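Local coordinates for protein cellulase (Clostridium cellulovorans, PDB 6UI3) that probably cleaves beta-1,4-glucan chains of cellulose and related plant polysaccharides as a broad-specificity endoglucanase, the piece described being its glycoside hydrolase family 5 catalytic domain, at residues P45-K50 with M85-T90; T9-L14 with N187-I192; K21-G26 with D99-V104. All coordinates share one frame; numbering follows the deposited sequence.

Interaction 1 (P45-K50 with M85-T90); sequences PVTTKK and MARVET
Arg87 reaches out from its helix to Thr47 and Val46 and carries the whole of this small contact. Its CG stands anti to the backbone N (chi1 -180°), and a bend at chi2 turns the chain so that the guanidinium group meets the other segment with its NH2 corner. There NH2 donates to the backbone carbonyl Thr47 O at 2.9 Å, through a slightly bent bond (N-H...O 152°). The acceptor lies at the edge of the guanidinium group, close to its plane, whereas the nitrogen is tilted 27° from the carbonyl plane. This bond and the buried Thr47 make up the tight part, with Thr47 CB 3.7 Å from Arg87 NH2. Glu39 ties the two residues together from the side of Thr47, its carboxylate pairing with Arg87 NE through one oxygen and bonding Thr47 OG1 through the other. Tyr94 OH takes a bond from Arg87 NH1, so all three guanidinium nitrogens have partners, which should restrain the group's rotation.

The solvent side is looser. Val46 is exposed and adds a single apolar contact at the same nitrogen, its CG1 lying 3.6 Å from Arg87 NH2 and coming in obliquely to the guanidinium plane. No polar bond accompanies that approach, and the valine side chain also touches Thr40 of the same loop.

Within the barrel, residues 45-48 finish the long loop that follows strand 25-29, and Thr48 is the N-cap of helix 49-58, with a weak bond from Met51 N to its OG1. The arginine therefore joins the entrance of helix 49-58 to the first half of helix 82-96, two successive outer helices separated in the chain by strand 62-65.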
loop_
_atom_site.group_PDB
_atom_site.type_symbol
_atom_site.label_atom_id
_atom_site.label_comp_id
_atom_site.label_asym_id
_atom_site.label_seq_id
_atom_site.Cartn_x
_atom_site.Cartn_y
_atom_site.Cartn_z
ATOM N N PRO A 45 -8.785 17.236 -2.951
ATOM C CA PRO A 45 -8.962 17.772 -4.303
ATOM C C PRO A 45 -8.713 16.708 -5.357
ATOM O O PRO A 45 -8.150 15.643 -5.095
ATOM C CB PRO A 45 -7.889 18.865 -4.379
ATOM C CG PRO A 45 -6.800 18.361 -3.488
ATOM C CD PRO A 45 -7.522 17.697 -2.336
ATOM N N VAL A 46 -9.154 17.012 -6.578
ATOM C CA VAL A 46 -8.812 16.172 -7.715
ATOM C C VAL A 46 -7.297 16.139 -7.860
ATOM O O VAL A 46 -6.622 17.169 -7.809
ATOM C CB VAL A 46 -9.499 16.708 -8.979
ATOM C CG1 VAL A 46 -9.064 15.899 -10.202
ATOM C CG2 VAL A 46 -11.017 16.656 -8.826
ATOM N N THR A 47 -6.750 14.947 -8.026
ATOM C CA THR A 47 -5.305 14.770 -8.127
ATOM C C THR A 47 -4.779 15.309 -9.456
ATOM O O THR A 47 -5.436 15.200 -10.494
ATOM C CB THR A 47 -4.988 13.278 -8.018
ATOM O OG1 THR A 47 -5.627 12.732 -6.852
ATOM C CG2 THR A 47 -3.511 13.025 -7.886
ATOM N N THR A 48 -3.563 15.868 -9.429
ATOM C CA THR A 48 -2.919 16.408 -10.626
ATOM C C THR A 48 -1.508 15.859 -10.786
ATOM O O THR A 48 -0.860 15.442 -9.819
ATOM C CB THR A 48 -2.822 17.943 -10.584
ATOM O OG1 THR A 48 -1.938 18.307 -9.518
ATOM C CG2 THR A 48 -4.178 18.575 -10.385
ATOM N N LYS A 49 -1.004 15.924 -12.019
ATOM C CA LYS A 49 0.379 15.531 -12.256
ATOM C C LYS A 49 1.348 16.385 -11.445
ATOM O O LYS A 49 2.364 15.881 -10.953
ATOM C CB LYS A 49 0.725 15.592 -13.746
ATOM C CG LYS A 49 2.148 15.087 -14.012
ATOM C CD LYS A 49 2.459 15.013 -15.501
ATOM C CE LYS A 49 3.877 14.538 -15.750
ATOM N NZ LYS A 49 4.890 15.560 -15.394
ATOM N N LYS A 50 1.061 17.684 -11.302
ATOM C CA LYS A 50 1.958 18.560 -10.550
ATOM C C LYS A 50 2.171 18.062 -9.124
ATOM O O LYS A 50 3.255 18.248 -8.558
ATOM C CB LYS A 50 1.436 19.996 -10.555
ATOM C CG LYS A 50 1.619 20.697 -11.886
ATOM C CD LYS A 50 1.170 22.154 -11.822
ATOM C CE LYS A 50 1.287 22.822 -13.191
ATOM N NZ LYS A 50 0.916 24.269 -13.167
ATOM N N MET A 85 -12.070 3.356 -14.804
ATOM C CA MET A 85 -10.800 2.720 -15.141
ATOM C C MET A 85 -9.848 3.733 -15.762
ATOM O O MET A 85 -8.651 3.745 -15.450
ATOM C CB MET A 85 -11.045 1.544 -16.088
ATOM C CG MET A 85 -9.807 0.717 -16.388
ATOM S SD MET A 85 -9.236 -0.314 -15.018
ATOM C CE MET A 85 -10.439 -1.645 -15.073
ATOM N N ALA A 86 -10.372 4.606 -16.638
ATOM C CA ALA A 86 -9.536 5.604 -17.301
ATOM C C ALA A 86 -8.978 6.609 -16.304
ATOM O O ALA A 86 -7.841 7.060 -16.451
ATOM C CB ALA A 86 -10.330 6.310 -18.403
ATOM N N ARG A 87 -9.761 6.986 -15.292
ATOM C CA ARG A 87 -9.243 7.904 -14.282
ATOM C C ARG A 87 -8.109 7.262 -13.494
ATOM O O ARG A 87 -7.080 7.895 -13.237
ATOM C CB ARG A 87 -10.359 8.372 -13.347
ATOM C CG ARG A 87 -9.902 9.346 -12.266
ATOM C CD ARG A 87 -9.294 10.620 -12.852
ATOM N NE ARG A 87 -8.690 11.430 -11.801
ATOM C CZ ARG A 87 -7.700 12.295 -11.984
ATOM N NH1 ARG A 87 -7.198 12.527 -13.193
ATOM N NH2 ARG A 87 -7.195 12.918 -10.922
ATOM N N VAL A 88 -8.283 6.010 -13.080
ATOM C CA VAL A 88 -7.212 5.304 -12.381
ATOM C C VAL A 88 -5.958 5.285 -13.247
ATOM O O VAL A 88 -4.852 5.560 -12.771
ATOM C CB VAL A 88 -7.668 3.888 -11.976
ATOM C CG1 VAL A 88 -6.510 3.120 -11.391
ATOM C CG2 VAL A 88 -8.835 3.947 -10.990
ATOM N N GLU A 89 -6.122 4.973 -14.538
ATOM C CA GLU A 89 -4.991 4.957 -15.461
ATOM C C GLU A 89 -4.319 6.328 -15.570
ATOM O O GLU A 89 -3.089 6.417 -15.623
ATOM C CB GLU A 89 -5.485 4.476 -16.823
ATOM C CG GLU A 89 -4.420 4.454 -17.898
ATOM C CD GLU A 89 -4.904 3.863 -19.211
ATOM O OE1 GLU A 89 -6.118 3.925 -19.483
ATOM O OE2 GLU A 89 -4.061 3.337 -19.972
ATOM N N THR A 90 -5.108 7.405 -15.613
ATOM C CA THR A 90 -4.536 8.749 -15.670
ATOM C C THR A 90 -3.662 9.022 -14.453
ATOM O O THR A 90 -2.559 9.572 -14.579
ATOM C CB THR A 90 -5.664 9.780 -15.795
ATOM O OG1 THR A 90 -6.386 9.547 -17.013
ATOM C CG2 THR A 90 -5.128 11.199 -15.783
#

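Interaction 2 (T9-L14 with N187-I192); sequences TEMRGL and NAKRLI
A van der Waals contact between Met11 and Lys189, supplemented by a water bridge, fastens the N-terminal segment ahead of helix 16-21 to the loop that leads into strand 192-195. Met11 CG stands anti to the backbone N (chi1 174°), and bends at chi2 and chi3 fold the thioether over the base of the lysine. Its sulfur makes the closest approach, SD lying 3.6 Å from Lys189 CB. The methyl CE follows at 3.9 Å from that same Lys189 CB and reaches toward the backbone, with 4.2 Å between Met11 CE and Arg190 N. Further out, the extended lysine chain passes obliquely across the methionine, with Lys189 CD 3.8 Å from Met11 CG. The sulfur also receives a weak hydrogen bond from Gly13 N, which probably helps to hold the curled thioether close to its own backbone.

This is the N-terminal side of a (beta/alpha)8 barrel, where the loops run from helices into strands; here the loop connects helix 163-182 with the fifth strand. One water bridges the two backbones, donating to Leu14 O at 2.8 Å and to Lys189 O at 2.9 Å.

Behind the lysine, Arg190 turns away from Met11 and grips Asn187 side-on. NE and NH2 both donate to the single oxygen OD1, the Arg190 NE to Asn187 OD1 bond being 2.8 Å and lying in the carbonyl plane. The same pair is tied further into the domain: Arg190 NH1 donates to Ser142 O and Leu145 O, and Asn187 ND2 to Ala135 O.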
loop_
_atom_site.group_PDB
_atom_site.type_symbol
_atom_site.label_atom_id
_atom_site.label_comp_id
_atom_site.label_asym_id
_atom_site.label_seq_id
_atom_site.Cartn_x
_atom_site.Cartn_y
_atom_site.Cartn_z
ATOM N N THR A 9 6.211 0.886 -21.394
ATOM C CA THR A 9 5.974 -0.538 -21.556
ATOM C C THR A 9 7.161 -1.397 -21.143
ATOM O O THR A 9 7.064 -2.626 -21.213
ATOM C CB THR A 9 5.642 -0.835 -23.022
ATOM O OG1 THR A 9 6.726 -0.385 -23.849
ATOM C CG2 THR A 9 4.378 -0.113 -23.471
ATOM N N GLU A 10 8.266 -0.796 -20.699
ATOM C CA GLU A 10 9.501 -1.537 -20.468
ATOM C C GLU A 10 9.314 -2.635 -19.430
ATOM O O GLU A 10 8.848 -2.388 -18.316
ATOM C CB GLU A 10 10.592 -0.584 -19.964
ATOM C CG GLU A 10 11.916 -1.281 -19.622
ATOM C CD GLU A 10 12.959 -0.350 -19.015
ATOM O OE1 GLU A 10 12.651 0.370 -18.037
ATOM O OE2 GLU A 10 14.099 -0.348 -19.523
ATOM N N MET A 11 9.760 -3.832 -19.771
ATOM C CA MET A 11 9.773 -4.959 -18.844
ATOM C C MET A 11 11.218 -5.428 -18.733
ATOM O O MET A 11 11.749 -6.068 -19.647
ATOM C CB MET A 11 8.846 -6.068 -19.330
ATOM C CG MET A 11 8.906 -7.357 -18.512
ATOM S SD MET A 11 8.743 -7.133 -16.733
ATOM C CE MET A 11 7.055 -6.613 -16.577
ATOM N N ARG A 12 11.865 -5.089 -17.623
ATOM C CA ARG A 12 13.244 -5.515 -17.412
ATOM C C ARG A 12 13.346 -6.988 -17.046
ATOM O O ARG A 12 14.428 -7.567 -17.184
ATOM C CB ARG A 12 13.901 -4.670 -16.316
ATOM C CG ARG A 12 14.117 -3.195 -16.673
ATOM C CD ARG A 12 14.438 -2.363 -15.435
ATOM N NE ARG A 12 13.216 -2.075 -14.688
ATOM C CZ ARG A 12 13.136 -1.389 -13.551
ATOM N NH1 ARG A 12 14.217 -0.904 -12.953
ATOM N NH2 ARG A 12 11.965 -1.165 -13.006
ATOM N N GLY A 13 12.265 -7.598 -16.569
ATOM C CA GLY A 13 12.317 -8.969 -16.097
ATOM C C GLY A 13 13.090 -9.140 -14.806
ATOM O O GLY A 13 13.711 -10.185 -14.590
ATOM N N LEU A 14 13.072 -8.133 -13.944
ATOM C CA LEU A 14 13.757 -8.218 -12.659
ATOM C C LEU A 14 13.121 -9.266 -11.755
ATOM O O LEU A 14 11.907 -9.460 -11.752
ATOM C CB LEU A 14 13.679 -6.871 -11.943
ATOM C CG LEU A 14 14.295 -5.643 -12.619
ATOM C CD1 LEU A 14 14.198 -4.426 -11.708
ATOM C CD2 LEU A 14 15.748 -5.874 -13.021
ATOM N N ASN A 187 1.976 -8.808 -17.518
ATOM C CA ASN A 187 1.416 -9.313 -16.271
ATOM C C ASN A 187 2.017 -10.647 -15.856
ATOM O O ASN A 187 1.976 -10.987 -14.671
ATOM C CB ASN A 187 -0.102 -9.442 -16.351
ATOM C CG ASN A 187 -0.783 -8.101 -16.471
ATOM O OD1 ASN A 187 -0.244 -7.061 -16.068
ATOM N ND2 ASN A 187 -1.964 -8.107 -17.053
ATOM N N ALA A 188 2.575 -11.401 -16.797
ATOM C CA ALA A 188 3.250 -12.650 -16.451
ATOM C C ALA A 188 4.552 -12.395 -15.689
ATOM O O ALA A 188 5.060 -13.319 -15.051
ATOM C CB ALA A 188 3.493 -13.509 -17.691
ATOM N N LYS A 189 5.087 -11.165 -15.728
ATOM C CA LYS A 189 6.389 -10.822 -15.155
ATOM C C LYS A 189 6.316 -9.668 -14.155
ATOM O O LYS A 189 7.356 -9.219 -13.652
ATOM C CB LYS A 189 7.366 -10.460 -16.272
ATOM C CG LYS A 189 7.740 -11.627 -17.154
ATOM C CD LYS A 189 8.740 -11.189 -18.213
ATOM C CE LYS A 189 9.087 -12.323 -19.164
ATOM N NZ LYS A 189 10.055 -11.885 -20.212
ATOM N N ARG A 190 5.118 -9.199 -13.841
ATOM C CA ARG A 190 4.910 -8.042 -12.979
ATOM C C ARG A 190 4.979 -8.436 -11.504
ATOM O O ARG A 190 4.475 -9.488 -11.114
ATOM C CB ARG A 190 3.492 -7.521 -13.273
ATOM C CG ARG A 190 3.133 -6.244 -12.561
ATOM C CD ARG A 190 1.779 -5.661 -12.985
ATOM N NE ARG A 190 1.557 -5.610 -14.433
ATOM C CZ ARG A 190 2.223 -4.832 -15.284
ATOM N NH1 ARG A 190 3.172 -4.005 -14.862
ATOM N NH2 ARG A 190 1.959 -4.913 -16.581
ATOM N N LEU A 191 5.553 -7.568 -10.667
ATOM C CA LEU A 191 5.488 -7.815 -9.226
ATOM C C LEU A 191 4.041 -7.715 -8.735
ATOM O O LEU A 191 3.310 -6.772 -9.075
ATOM C CB LEU A 191 6.361 -6.823 -8.463
ATOM C CG LEU A 191 6.418 -7.063 -6.958
ATOM C CD1 LEU A 191 7.190 -8.320 -6.611
ATOM C CD2 LEU A 191 7.028 -5.880 -6.206
ATOM N N ILE A 192 3.629 -8.693 -7.929
ATOM C CA ILE A 192 2.337 -8.679 -7.252
ATOM C C ILE A 192 2.574 -8.718 -5.744
ATOM O O ILE A 192 3.360 -9.539 -5.250
ATOM C CB ILE A 192 1.441 -9.854 -7.692
ATOM C CG1 ILE A 192 1.222 -9.827 -9.208
ATOM C CG2 ILE A 192 0.100 -9.806 -6.950
ATOM C CD1 ILE A 192 0.639 -11.112 -9.779
HETATM O O HOH W 1 10.084 -10.182 -13.789
#

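Interaction 3 (K21-G26 with D99-V104); sequences KDMKIG and DMYAIV
Two consecutive residues, Asp22 and Met23, hold the one ring of Tyr101 in different ways, the first at its hydroxyl and the second over a face. This happens at the N-terminal end of the (beta/alpha)8 barrel: Tyr101 opens strand 101-105, and Met23 lies just before strand 25-29. Since strand 62-65 runs between those two strands, the side chains meet across the barrel interior and not as sheet neighbours. Tyr101 OH donates to the anti lone pair of Asp22 OD2 in a short bond of 2.6 Å, with the carboxylate turned 80° from the ring plane. Arg12 NH2 bonds to the same hydroxyl, and Lys24 NZ forms a salt bridge to Asp22 OD1 at 3.0 Å, so both carboxylate oxygens are engaged. The lysine would probably help to keep the aspartate ionised. Met23 CG sits 4.2 Å from the Tyr101 ring centroid, only 8° off the normal, as a CH-pi contact. Its SD adds a more distant, oblique Met-aromatic contact. Ile146 of strand 145-148 packs against both Met23 and Tyr101. A bend at chi3 (68°) directs the methionine methyl deeper, where Met23 CE touches Ile103 CD1 at 4.0 Å.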
loop_
_atom_site.group_PDB
_atom_site.type_symbol
_atom_site.label_atom_id
_atom_site.label_comp_id
_atom_site.label_asym_id
_atom_site.label_seq_id
_atom_site.Cartn_x
_atom_site.Cartn_y
_atom_site.Cartn_z
ATOM N N LYS A 21 14.156 -3.856 -4.329
ATOM C CA LYS A 21 15.339 -3.066 -4.005
ATOM C C LYS A 21 15.310 -1.707 -4.692
ATOM O O LYS A 21 15.848 -0.732 -4.152
ATOM C CB LYS A 21 16.585 -3.855 -4.409
ATOM C CG LYS A 21 17.909 -3.131 -4.182
ATOM C CD LYS A 21 19.107 -4.084 -4.308
ATOM C CE LYS A 21 19.269 -4.683 -5.714
ATOM N NZ LYS A 21 19.805 -3.723 -6.730
ATOM N N ASP A 22 14.695 -1.620 -5.876
ATOM C CA ASP A 22 14.670 -0.383 -6.653
ATOM C C ASP A 22 13.569 0.589 -6.224
ATOM O O ASP A 22 13.557 1.723 -6.712
ATOM C CB ASP A 22 14.500 -0.729 -8.141
ATOM C CG ASP A 22 14.896 0.405 -9.053
ATOM O OD1 ASP A 22 16.001 0.944 -8.879
ATOM O OD2 ASP A 22 14.099 0.731 -9.956
ATOM N N MET A 23 12.668 0.199 -5.312
ATOM C CA MET A 23 11.483 1.017 -5.018
ATOM C C MET A 23 11.781 2.252 -4.165
ATOM O O MET A 23 11.124 3.287 -4.336
ATOM C CB MET A 23 10.422 0.150 -4.343
ATOM C CG MET A 23 9.749 -0.795 -5.298
ATOM S SD MET A 23 8.597 -1.947 -4.542
ATOM C CE MET A 23 7.294 -0.862 -3.992
ATOM N N LYS A 24 12.701 2.159 -3.227
ATOM C CA LYS A 24 13.227 3.324 -2.425
ATOM C C LYS A 24 12.133 3.899 -1.514
ATOM O O LYS A 24 11.428 3.127 -0.847
ATOM C CB LYS A 24 13.937 4.313 -3.306
ATOM C CG LYS A 24 14.979 3.646 -4.196
ATOM C CD LYS A 24 15.766 4.649 -5.015
ATOM C CE LYS A 24 16.640 3.960 -6.054
ATOM N NZ LYS A 24 15.854 3.486 -7.228
ATOM N N ILE A 25 11.994 5.238 -1.409
ATOM C CA ILE A 25 11.077 5.932 -0.496
ATOM C C ILE A 25 9.728 6.125 -1.181
ATOM O O ILE A 25 9.695 6.578 -2.336
ATOM C CB ILE A 25 11.686 7.302 -0.111
ATOM C CG1 ILE A 25 13.090 7.130 0.477
ATOM C CG2 ILE A 25 10.770 8.061 0.852
ATOM C CD1 ILE A 25 13.833 8.430 0.691
ATOM N N GLY A 26 8.625 5.869 -0.478
ATOM C CA GLY A 26 7.315 5.922 -1.087
ATOM C C GLY A 26 6.254 6.661 -0.284
ATOM O O GLY A 26 6.490 7.159 0.823
ATOM N N ASP A 99 8.746 8.556 -13.910
ATOM C CA ASP A 99 9.577 7.366 -13.701
ATOM C C ASP A 99 9.524 6.862 -12.260
ATOM O O ASP A 99 10.512 6.341 -11.730
ATOM C CB ASP A 99 11.012 7.572 -14.185
ATOM C CG ASP A 99 11.724 6.254 -14.453
ATOM O OD1 ASP A 99 11.082 5.305 -14.964
ATOM O OD2 ASP A 99 12.926 6.169 -14.146
ATOM N N MET A 100 8.351 6.964 -11.644
ATOM C CA MET A 100 8.082 6.450 -10.311
ATOM C C MET A 100 7.314 5.146 -10.421
ATOM O O MET A 100 6.538 4.941 -11.357
ATOM C CB MET A 100 7.225 7.435 -9.516
ATOM C CG MET A 100 7.872 8.786 -9.336
ATOM S SD MET A 100 6.718 10.064 -8.745
ATOM C CE MET A 100 7.032 9.841 -7.027
ATOM N N TYR A 101 7.494 4.273 -9.432
ATOM C CA TYR A 101 6.637 3.108 -9.284
ATOM C C TYR A 101 5.230 3.556 -8.913
ATOM O O TYR A 101 5.030 4.561 -8.216
ATOM C CB TYR A 101 7.185 2.161 -8.208
ATOM C CG TYR A 101 8.429 1.454 -8.679
ATOM C CD1 TYR A 101 9.679 2.001 -8.479
ATOM C CD2 TYR A 101 8.339 0.258 -9.386
ATOM C CE1 TYR A 101 10.811 1.379 -8.948
ATOM C CE2 TYR A 101 9.462 -0.372 -9.856
ATOM C CZ TYR A 101 10.685 0.190 -9.647
ATOM O OH TYR A 101 11.786 -0.449 -10.141
ATOM N N ALA A 102 4.246 2.799 -9.391
ATOM C CA ALA A 102 2.838 3.012 -9.088
ATOM C C ALA A 102 2.231 1.688 -8.667
ATOM O O ALA A 102 2.377 0.688 -9.380
ATOM C CB ALA A 102 2.098 3.510 -10.326
ATOM N N ILE A 103 1.541 1.671 -7.528
ATOM C CA ILE A 103 0.876 0.465 -7.023
ATOM C C ILE A 103 -0.623 0.709 -7.106
ATOM O O ILE A 103 -1.112 1.705 -6.565
ATOM C CB ILE A 103 1.286 0.155 -5.570
ATOM C CG1 ILE A 103 2.786 -0.147 -5.473
ATOM C CG2 ILE A 103 0.461 -1.011 -5.006
ATOM C CD1 ILE A 103 3.360 0.050 -4.087
ATOM N N VAL A 104 -1.360 -0.199 -7.755
ATOM C CA VAL A 104 -2.822 -0.169 -7.809
ATOM C C VAL A 104 -3.359 -1.376 -7.047
ATOM O O VAL A 104 -2.810 -2.475 -7.145
ATOM C CB VAL A 104 -3.309 -0.193 -9.271
ATOM C CG1 VAL A 104 -4.833 -0.355 -9.346
ATOM C CG2 VAL A 104 -2.919 1.063 -10.007
#

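In the fold
Interactions 2 and 3 adjoin at the N-terminal side of the barrel, centres about 13 Å apart. Arg12 joins them: its NH2 lies 3.0 Å from Tyr101 OH, a probable hydrogen bond, and NH1 makes a long, weak ion pair with Asp22 OD2. Interaction 1 lies toward the other end, its centre about 17 Å from that of interaction 3, though their nearest atoms come to about 4 Å without touching. In family 5 barrels the active-site cleft opens at the C-terminal ends of the strands, so interaction 1 probably lies on the cleft side, a link to the active site that rests on placement alone. Along the chain, interaction 1 nests inside interaction 3, itself inside interaction 2.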